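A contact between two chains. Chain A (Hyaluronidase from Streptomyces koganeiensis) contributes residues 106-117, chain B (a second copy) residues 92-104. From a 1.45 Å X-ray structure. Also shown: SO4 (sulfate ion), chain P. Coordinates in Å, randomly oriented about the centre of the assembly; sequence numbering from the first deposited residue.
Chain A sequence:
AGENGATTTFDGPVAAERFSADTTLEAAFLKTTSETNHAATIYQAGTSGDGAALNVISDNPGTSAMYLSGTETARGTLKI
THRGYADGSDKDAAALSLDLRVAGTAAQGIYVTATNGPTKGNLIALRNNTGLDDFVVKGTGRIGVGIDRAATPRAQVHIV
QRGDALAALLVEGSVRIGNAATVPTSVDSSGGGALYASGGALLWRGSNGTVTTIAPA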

# COMPACT_ATOMS: atom_id res chain seq x y z
N ALA A 106 -13.17 -5.57 12.15
CA ALA A 106 -12.96 -4.14 11.93
C ALA A 106 -11.47 -3.86 11.73
O ALA A 106 -11.02 -2.71 11.75
N ALA A 107 -10.69 -4.93 11.56
CA ALA A 107 -9.26 -4.81 11.31
C ALA A 107 -8.93 -4.03 10.04
O ALA A 107 -9.63 -4.11 9.04
N GLN A 108 -7.83 -3.29 10.10
CA GLN A 108 -7.37 -2.52 8.97
C GLN A 108 -6.43 -3.34 8.11
O GLN A 108 -5.86 -4.33 8.58
N GLY A 109 -6.26 -2.92 6.87
CA GLY A 109 -5.33 -3.56 5.95
C GLY A 109 -3.90 -3.11 6.19
O GLY A 109 -3.10 -3.83 6.78
N ILE A 110 -3.57 -1.90 5.72
CA ILE A 110 -2.23 -1.34 5.78
C ILE A 110 -2.26 -0.00 6.52
O ILE A 110 -3.04 0.89 6.13
N TYR A 111 -1.42 0.14 7.54
CA TYR A 111 -1.37 1.34 8.36
C TYR A 111 0.05 1.85 8.36
O TYR A 111 0.97 1.09 8.65
N VAL A 112 0.25 3.11 7.99
CA VAL A 112 1.58 3.70 7.93
C VAL A 112 1.59 5.00 8.69
O VAL A 112 0.74 5.87 8.45
N THR A 113 2.54 5.17 9.60
CA THR A 113 2.68 6.44 10.30
C THR A 113 4.14 6.70 10.66
O THR A 113 5.02 5.91 10.32
N ALA A 114 4.38 7.80 11.37
CA ALA A 114 5.72 8.24 11.72
C ALA A 114 5.61 8.88 13.08
O ALA A 114 5.33 10.06 13.21
N THR A 115 5.84 8.07 14.12
CA THR A 115 5.42 8.43 15.47
C THR A 115 6.27 9.49 16.16
O THR A 115 5.89 9.97 17.22
N ASN A 116 7.41 9.85 15.58
CA ASN A 116 8.25 10.90 16.18
C ASN A 116 8.09 12.24 15.46
O ASN A 116 8.71 13.23 15.85
N GLY A 117 7.26 12.25 14.43
CA GLY A 117 7.15 13.40 13.54
C GLY A 117 7.18 12.95 12.10
O GLY A 117 7.65 11.84 11.79
N ASP B 92 -8.72 -1.58 16.23
CA ASP B 92 -7.38 -0.98 16.27
C ASP B 92 -6.27 -1.89 15.70
O ASP B 92 -5.10 -1.51 15.69
N ALA B 93 -6.64 -3.06 15.20
CA ALA B 93 -5.67 -3.97 14.62
C ALA B 93 -5.47 -3.70 13.12
O ALA B 93 -6.25 -2.98 12.48
N ALA B 94 -4.41 -4.28 12.57
CA ALA B 94 -4.13 -4.18 11.15
C ALA B 94 -3.41 -5.44 10.71
O ALA B 94 -2.87 -6.17 11.55
N ALA B 95 -3.41 -5.73 9.41
CA ALA B 95 -2.59 -6.82 8.90
C ALA B 95 -1.12 -6.40 8.82
O ALA B 95 -0.22 -7.20 9.10
N LEU B 96 -0.90 -5.14 8.43
CA LEU B 96 0.44 -4.61 8.23
C LEU B 96 0.52 -3.21 8.81
O LEU B 96 -0.27 -2.33 8.43
N SER B 97 1.47 -3.00 9.72
CA SER B 97 1.68 -1.69 10.33
C SER B 97 3.13 -1.25 10.21
O SER B 97 4.03 -1.99 10.59
N LEU B 98 3.35 -0.06 9.66
CA LEU B 98 4.69 0.49 9.42
C LEU B 98 4.86 1.77 10.22
O LEU B 98 3.99 2.63 10.20
N ASP B 99 5.99 1.88 10.92
CA ASP B 99 6.35 3.08 11.67
C ASP B 99 7.73 3.58 11.25
O ASP B 99 8.74 2.89 11.42
N LEU B 100 7.74 4.78 10.70
CA LEU B 100 8.96 5.48 10.29
C LEU B 100 9.39 6.37 11.43
O LEU B 100 8.88 7.48 11.59
N ARG B 101 10.33 5.88 12.23
CA ARG B 101 10.71 6.56 13.46
C ARG B 101 11.90 7.48 13.28
O ARG B 101 12.64 7.37 12.30
N VAL B 102 12.04 8.39 14.25
CA VAL B 102 13.13 9.36 14.40
C VAL B 102 12.86 10.65 13.62
O VAL B 102 12.94 10.68 12.40
N ALA B 103 12.56 11.72 14.36
CA ALA B 103 12.28 13.02 13.75
C ALA B 103 13.46 13.45 12.89
O ALA B 103 14.61 13.37 13.33
N GLY B 104 13.16 13.89 11.67
CA GLY B 104 14.19 14.25 10.71
C GLY B 104 14.38 13.19 9.64
O GLY B 104 15.01 13.44 8.62

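Chains A and B pair as parallel strands, with Tyr111(A) beside Ser97(B) and Val112(A) beside Leu98(B), and the side chains of bridged residues lie on the same face of the sheet. The ladder satisfies main-chain groups alternately: Tyr111(A) N donates to Leu96(B) O (2.9 Å), Leu98(B) N to Tyr111(A) O (2.8 Å), Thr113(A) N to Leu98(B) O (3.0 Å) and Leu100(B) N to Thr113(A) O (3.0 Å).

One face is apolar. Ile110(A) (m, t) sets CG1 4.4 Å from CD2 of Leu96(B) (t, p), and Val112(A) (t) sets CG2 4.0 Å from CD1 of Leu98(B) (m, t).

The other face carries Gln108(A), Tyr111(A) and Thr113(A) beside Ala94(B), Ser97(B) and Asp99(B). Ala93(B) O accepts from Gln108(A) N (2.9 Å) and, weakly, from Gln108(A) NE2 (3.4 Å); the OE1 of this m, t side chain is satisfied elsewhere in the structure, as are Tyr111(A) OH and Thr113(A) OG1 (chi1 t). Tyr111(A) (t) brings CB within 4.4 Å of Ala94(B) CB, but its ring end leads away. Ser97(B) OG (t) donates to sulfate O3 in a very short 2.5 Å hydrogen bond; the ion probably derives from the crystallisation liquor.

Asp99(B) (t) is the polar hub. Asp99(B) OD1 accepts from Thr115(A) N (3.0 Å), while Asp99(B) OD2 accepts from both Thr115(A) OG1 (p; 2.7 Å) and Arg101(B) NE (2.8 Å). The latter is an intrachain salt bridge, so one carboxylate ties its own arginine to the neighbouring chain's turn.

Within that type I turn, Gly117(A) N donates to Ala114(A) O (3.2 Å). Asn116(A) (m) points toward chain B, where its OD1 accepts from Val102(B) N (2.7 Å). Water 1 bridges the chains, accepting from Asn116(A) N (2.9 Å) and donating to Gly117(A) O (2.8 Å) and Leu100(B) O (2.7 Å).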

# COMPACT_ATOMS: atom_id res chain seq x y z
CB ALA A 106 -13.52 -3.33 13.09
CB ALA A 107 -8.63 -6.19 11.23
CB GLN A 108 -6.68 -1.25 9.47
CG GLN A 108 -7.58 -0.39 10.35
CD GLN A 108 -6.82 0.69 11.06
OE1 GLN A 108 -6.65 1.79 10.54
NE2 GLN A 108 -6.34 0.39 12.26
CB ILE A 110 -1.68 -1.12 4.36
CG1 ILE A 110 -1.58 -2.47 3.62
CG2 ILE A 110 -0.31 -0.41 4.39
CD1 ILE A 110 -1.32 -2.35 2.13
CB TYR A 111 -1.80 1.01 9.79
CG TYR A 111 -2.09 2.22 10.66
CD1 TYR A 111 -1.08 2.85 11.39
CD2 TYR A 111 -3.37 2.73 10.75
CE1 TYR A 111 -1.36 3.97 12.18
CE2 TYR A 111 -3.66 3.84 11.52
CZ TYR A 111 -2.66 4.46 12.23
OH TYR A 111 -2.98 5.56 13.00
CB VAL A 112 2.00 3.98 6.47
CG1 VAL A 112 3.45 4.49 6.41
CG2 VAL A 112 1.84 2.74 5.61
CB THR A 113 1.76 6.50 11.55
OG1 THR A 113 1.67 7.85 12.03
CG2 THR A 113 2.26 5.57 12.65
CB ALA A 114 6.23 9.23 10.69
CB THR A 115 5.37 7.19 16.38
OG1 THR A 115 6.63 6.51 16.34
CG2 THR A 115 4.26 6.25 15.95
CB ASN A 116 9.72 10.51 16.18
CG ASN A 116 10.00 9.28 17.00
OD1 ASN A 116 10.58 8.32 16.51
ND2 ASN A 116 9.59 9.32 18.26
CB ASP B 92 -7.03 -0.54 17.69
CG ASP B 92 -7.93 0.57 18.20
OD1 ASP B 92 -8.42 1.37 17.38
OD2 ASP B 92 -8.15 0.64 19.43
CB ALA B 93 -6.11 -5.41 14.84
CB ALA B 94 -3.29 -2.94 10.85
CB ALA B 95 -3.08 -7.28 7.53
CB LEU B 96 0.77 -4.57 6.74
CG LEU B 96 2.17 -4.04 6.40
CD1 LEU B 96 3.24 -4.97 6.95
CD2 LEU B 96 2.34 -3.88 4.90
CB SER B 97 1.24 -1.74 11.78
OG SER B 97 1.41 -0.49 12.42
CB LEU B 98 4.90 0.80 7.93
CG LEU B 98 4.53 -0.27 6.91
CD1 LEU B 98 4.89 0.21 5.51
CD2 LEU B 98 5.17 -1.61 7.17
CB ASP B 99 6.30 2.84 13.19
CG ASP B 99 6.41 4.15 13.99
OD1 ASP B 99 6.35 5.25 13.39
OD2 ASP B 99 6.55 4.08 15.23
CB LEU B 100 8.67 6.28 9.02
CG LEU B 100 8.11 5.45 7.87
CD1 LEU B 100 7.70 6.37 6.72
CD2 LEU B 100 9.08 4.40 7.37
CB ARG B 101 11.02 5.53 14.56
CG ARG B 101 9.79 4.82 15.04
CD ARG B 101 10.06 3.99 16.27
NE ARG B 101 8.84 3.37 16.77
CZ ARG B 101 8.79 2.47 17.74
NH1 ARG B 101 9.91 2.05 18.33
NH2 ARG B 101 7.62 1.97 18.12
CB VAL B 102 14.54 8.78 14.04
CG1 VAL B 102 15.63 9.83 14.29
CG2 VAL B 102 14.83 7.54 14.87
CB ALA B 103 12.00 14.06 14.85
S SO4 P . 1.04 -1.08 16.03
O1 SO4 P . 1.14 -2.47 15.58
O2 SO4 P . -0.20 -0.91 16.79
O3 SO4 P . 1.05 -0.20 14.86
O4 SO4 P . 2.17 -0.75 16.90
O HOH W 1 8.91 9.72 13.13